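Putative nuclease YbcO (Escherichia coli K-12, PDB 3G27) is predicted to be a nuclease and binds a zinc ion. Local coordinates at residues 6-11 and 50-55; 61-64 and 69-72. All coordinates share one frame; numbering follows the deposited sequence.

The contacts come in series: contact 1 (6-11 with 50-55) closes before contact 2 (61-64 with 69-72) opens. Their centres are about 18 Å apart, on opposite sides of the chain's centre. Helix 55-61 links the zinc-site strand to the long helix 70-90: C54 caps its start and R63 lies just past its end. The long helix spans both contacts. Its first residues take part in contact 2, while I87 and W88 near its far end pack against contact 1. The two also touch directly, T51 CG2 lying 3.9 Å from I61 CD1. Contact 1 is buried beside the zinc site. Contact 2 lies at the surface, where the loop after helix 55-61 meets helix 70-90.

Contact 1 (6-11 and 50-55); sequences KAARGR and ATIACS. With ZN (zinc ion), chain B.
A8 and I52 meet through aliphatic atoms, and between the two segments no flat group takes part. The methyl CB of A8 rests on I52 CG1 at 3.5 Å. This is the closest approach between the two segments. R11 adds a second, looser touch. Its CB lies 4.0 Å from both I52 CG2 and I52 CD1, and its guanidinium runs on away from the strand. The backbone oxygen R11 O lies 3.9 Å from I52 CG2 and accepts a hydrogen bond from S28 OG. In I52, CG1 stands anti to the carbonyl carbon (chi1 -53°). That places CG1 under A8 and carries CD1 on to R11. W88 of helix 70-90 packs on both A8 and I52, and I87 on I52, which is buried.

Residues A8 to R11 form a type II turn. It is closed by R11 N to A8 O at 3.2 Å, and G10 takes its positive phi. The turn brings A8 and R11 to the same side chain.

Two residues on, C54 binds the zinc ion through SG at 2.3 Å, with C13, C21 and C57 completing the site. C54 is also the N-cap of helix 55-61. A Cys4 zinc site at the junction of an antiparallel strand and a helix, with the predicted proton acceptor H32 on the neighbouring strand 29-32, is consistent with a treble-clef, His-Me finger nuclease fold.

Contact 2 (61-64 and 69-72); sequences IDRR and DAGY
R63, which leans on A70, lies between two residues that pair with each other: D62 OD2 takes a bent bond from R64 NH1 and a weak one from R64 NH2. The bond from R64 NH1 to D62 OD2 is 2.8 Å long (136° at the hydrogen). It uses the anti lone pair of the carboxylate oxygen, which sits tilted out of the R64 guanidinium plane. R64 NH2 also pairs with D59.

Across the contact, A70 CA sits over one face of the R63 guanidinium, 3.6 Å above its plane and offset toward the rim. A70 CB is 3.8 Å from R63 NH1. The R63 chain bends at chi2 and chi3, which brings one face of the guanidinium against A70. R63 NH1 donates to V68 O, and R63 NH2 forms a salt bridge with E60.

R63, just past the end of helix 55-61, carries a Schellman motif, with positive phi and two bonds back into the last turn. The chain then turns and enters helix 70-90, so the contact joins the end of one helix to the start of the next.

D69 is the N-cap of that second helix. Its OD2 accepts from Y72 N at 2.9 Å, nearly straight at 159°, and is met almost along its C-O bond. The negative charge of D69 probably also favours this helix end.

Contact 1 (6-11 and 50-55)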
# COMPACT_ATOMS: atom_id res chain seq x y z
N LYS A 6 4.24 7.60 14.86
CA LYS A 6 4.29 6.50 15.82
C LYS A 6 3.25 6.68 16.93
O LYS A 6 2.99 5.73 17.66
CB LYS A 6 5.71 6.30 16.40
CG LYS A 6 6.57 5.25 15.67
CD LYS A 6 8.04 5.68 15.54
CE LYS A 6 8.96 4.51 15.16
NZ LYS A 6 10.20 4.90 14.38
N ALA A 7 2.66 7.88 17.06
CA ALA A 7 1.37 8.06 17.77
C ALA A 7 0.12 7.61 16.92
O ALA A 7 -0.76 8.41 16.59
CB ALA A 7 1.21 9.46 18.20
N ALA A 8 0.15 6.32 16.54
CA ALA A 8 -0.99 5.52 16.09
C ALA A 8 -1.41 4.59 17.23
O ALA A 8 -2.32 3.79 17.08
CB ALA A 8 -0.59 4.68 14.88
N ARG A 9 -0.71 4.69 18.36
CA ARG A 9 -0.99 3.87 19.53
C ARG A 9 -2.42 4.14 19.98
O ARG A 9 -2.86 5.28 19.99
CB ARG A 9 0.03 4.16 20.64
N GLY A 10 -3.17 3.07 20.28
CA GLY A 10 -4.55 3.23 20.76
C GLY A 10 -5.60 3.54 19.70
O GLY A 10 -6.77 3.80 20.02
N ARG A 11 -5.18 3.52 18.45
CA ARG A 11 -6.11 3.62 17.35
C ARG A 11 -6.51 2.22 16.90
O ARG A 11 -5.84 1.23 17.18
CB ARG A 11 -5.46 4.32 16.17
CG ARG A 11 -5.15 5.78 16.36
CD ARG A 11 -6.12 6.61 15.60
NE ARG A 11 -5.62 7.96 15.35
CZ ARG A 11 -6.30 8.87 14.66
NH1 ARG A 11 -5.79 10.09 14.49
NH2 ARG A 11 -7.49 8.56 14.16
N ALA A 50 4.05 2.54 6.66
CA ALA A 50 3.67 1.80 7.86
C ALA A 50 2.14 1.81 7.99
O ALA A 50 1.46 2.65 7.38
CB ALA A 50 4.33 2.41 9.10
N THR A 51 1.63 0.86 8.76
CA THR A 51 0.21 0.76 9.08
C THR A 51 -0.00 0.65 10.59
O THR A 51 0.85 0.15 11.30
CB THR A 51 -0.45 -0.47 8.39
OG1 THR A 51 -1.87 -0.45 8.64
CG2 THR A 51 0.18 -1.81 8.87
N ILE A 52 -1.15 1.14 11.06
CA ILE A 52 -1.64 0.90 12.41
C ILE A 52 -2.02 -0.57 12.40
O ILE A 52 -2.75 -1.02 11.51
CB ILE A 52 -2.94 1.74 12.75
CG1 ILE A 52 -2.76 3.25 12.49
CG2 ILE A 52 -3.33 1.55 14.17
CD1 ILE A 52 -4.09 4.03 12.38
N ALA A 53 -1.52 -1.32 13.37
CA ALA A 53 -1.78 -2.73 13.42
C ALA A 53 -1.87 -3.11 14.89
O ALA A 53 -1.08 -2.63 15.68
CB ALA A 53 -0.64 -3.50 12.72
N CYS A 54 -2.85 -3.94 15.23
CA CYS A 54 -2.94 -4.58 16.54
C CYS A 54 -1.82 -5.58 16.68
O CYS A 54 -1.20 -5.94 15.69
CB CYS A 54 -4.26 -5.32 16.72
SG CYS A 54 -4.43 -6.86 15.72
N SER A 55 -1.57 -6.03 17.91
CA SER A 55 -0.41 -6.84 18.20
C SER A 55 -0.35 -8.12 17.36
O SER A 55 0.71 -8.53 16.90
CB SER A 55 -0.35 -7.16 19.70
OG SER A 55 -1.55 -7.74 20.19
ZN ZN B . -5.53 -6.48 13.69

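Contact 2 (61-64 and 69-72)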
# COMPACT_ATOMS: atom_id res chain seq x y z
N ILE A 61 1.83 -9.87 9.89
CA ILE A 61 2.33 -9.18 8.70
C ILE A 61 3.86 -9.23 8.65
O ILE A 61 4.43 -9.24 7.57
CB ILE A 61 1.76 -7.72 8.52
CG1 ILE A 61 2.31 -6.73 9.58
CG2 ILE A 61 0.24 -7.73 8.45
CD1 ILE A 61 1.92 -5.22 9.33
N ASP A 62 4.51 -9.27 9.83
CA ASP A 62 5.97 -9.44 9.92
C ASP A 62 6.44 -10.89 9.73
O ASP A 62 7.63 -11.15 9.63
CB ASP A 62 6.47 -8.95 11.28
CG ASP A 62 6.53 -7.43 11.39
OD1 ASP A 62 6.11 -6.73 10.45
OD2 ASP A 62 7.00 -6.93 12.45
N ARG A 63 5.50 -11.82 9.66
CA ARG A 63 5.74 -13.28 9.50
C ARG A 63 6.35 -13.93 10.72
O ARG A 63 6.90 -15.02 10.63
CB ARG A 63 6.53 -13.63 8.22
CG ARG A 63 6.06 -12.91 6.94
CD ARG A 63 4.54 -12.94 6.74
NE ARG A 63 4.07 -14.28 6.38
CZ ARG A 63 2.85 -14.75 6.61
NH1 ARG A 63 2.54 -15.98 6.22
NH2 ARG A 63 1.93 -14.01 7.23
N ARG A 64 6.22 -13.29 11.88
CA ARG A 64 6.53 -13.95 13.15
C ARG A 64 5.50 -15.05 13.42
O ARG A 64 5.81 -16.08 14.06
CB ARG A 64 6.59 -12.94 14.29
CG ARG A 64 7.87 -12.14 14.29
CD ARG A 64 8.03 -11.30 15.58
NE ARG A 64 7.03 -10.25 15.64
CZ ARG A 64 7.10 -9.08 14.98
NH1 ARG A 64 8.13 -8.77 14.22
NH2 ARG A 64 6.12 -8.21 15.09
N ASP A 69 -1.85 -17.19 4.56
CA ASP A 69 -1.03 -17.06 3.36
C ASP A 69 -0.27 -15.70 3.30
O ASP A 69 -0.83 -14.67 3.61
CB ASP A 69 -2.01 -17.30 2.20
CG ASP A 69 -1.44 -17.00 0.85
OD1 ASP A 69 -1.15 -17.97 0.11
OD2 ASP A 69 -1.35 -15.79 0.52
N ALA A 70 1.01 -15.72 2.92
CA ALA A 70 1.86 -14.53 2.94
C ALA A 70 1.43 -13.46 1.95
O ALA A 70 1.63 -12.28 2.18
CB ALA A 70 3.29 -14.90 2.64
N GLY A 71 0.88 -13.87 0.82
CA GLY A 71 0.31 -12.92 -0.14
C GLY A 71 -0.90 -12.19 0.41
O GLY A 71 -1.02 -10.98 0.29
N TYR A 72 -1.77 -12.93 1.07
CA TYR A 72 -2.93 -12.32 1.72
C TYR A 72 -2.55 -11.40 2.88
O TYR A 72 -3.03 -10.28 3.00
CB TYR A 72 -3.87 -13.43 2.18
CG TYR A 72 -5.14 -12.93 2.80
CD1 TYR A 72 -6.04 -12.20 2.06
CD2 TYR A 72 -5.43 -13.20 4.12
CE1 TYR A 72 -7.21 -11.75 2.62
CE2 TYR A 72 -6.61 -12.77 4.70
CZ TYR A 72 -7.49 -12.04 3.95
OH TYR A 72 -8.67 -11.59 4.51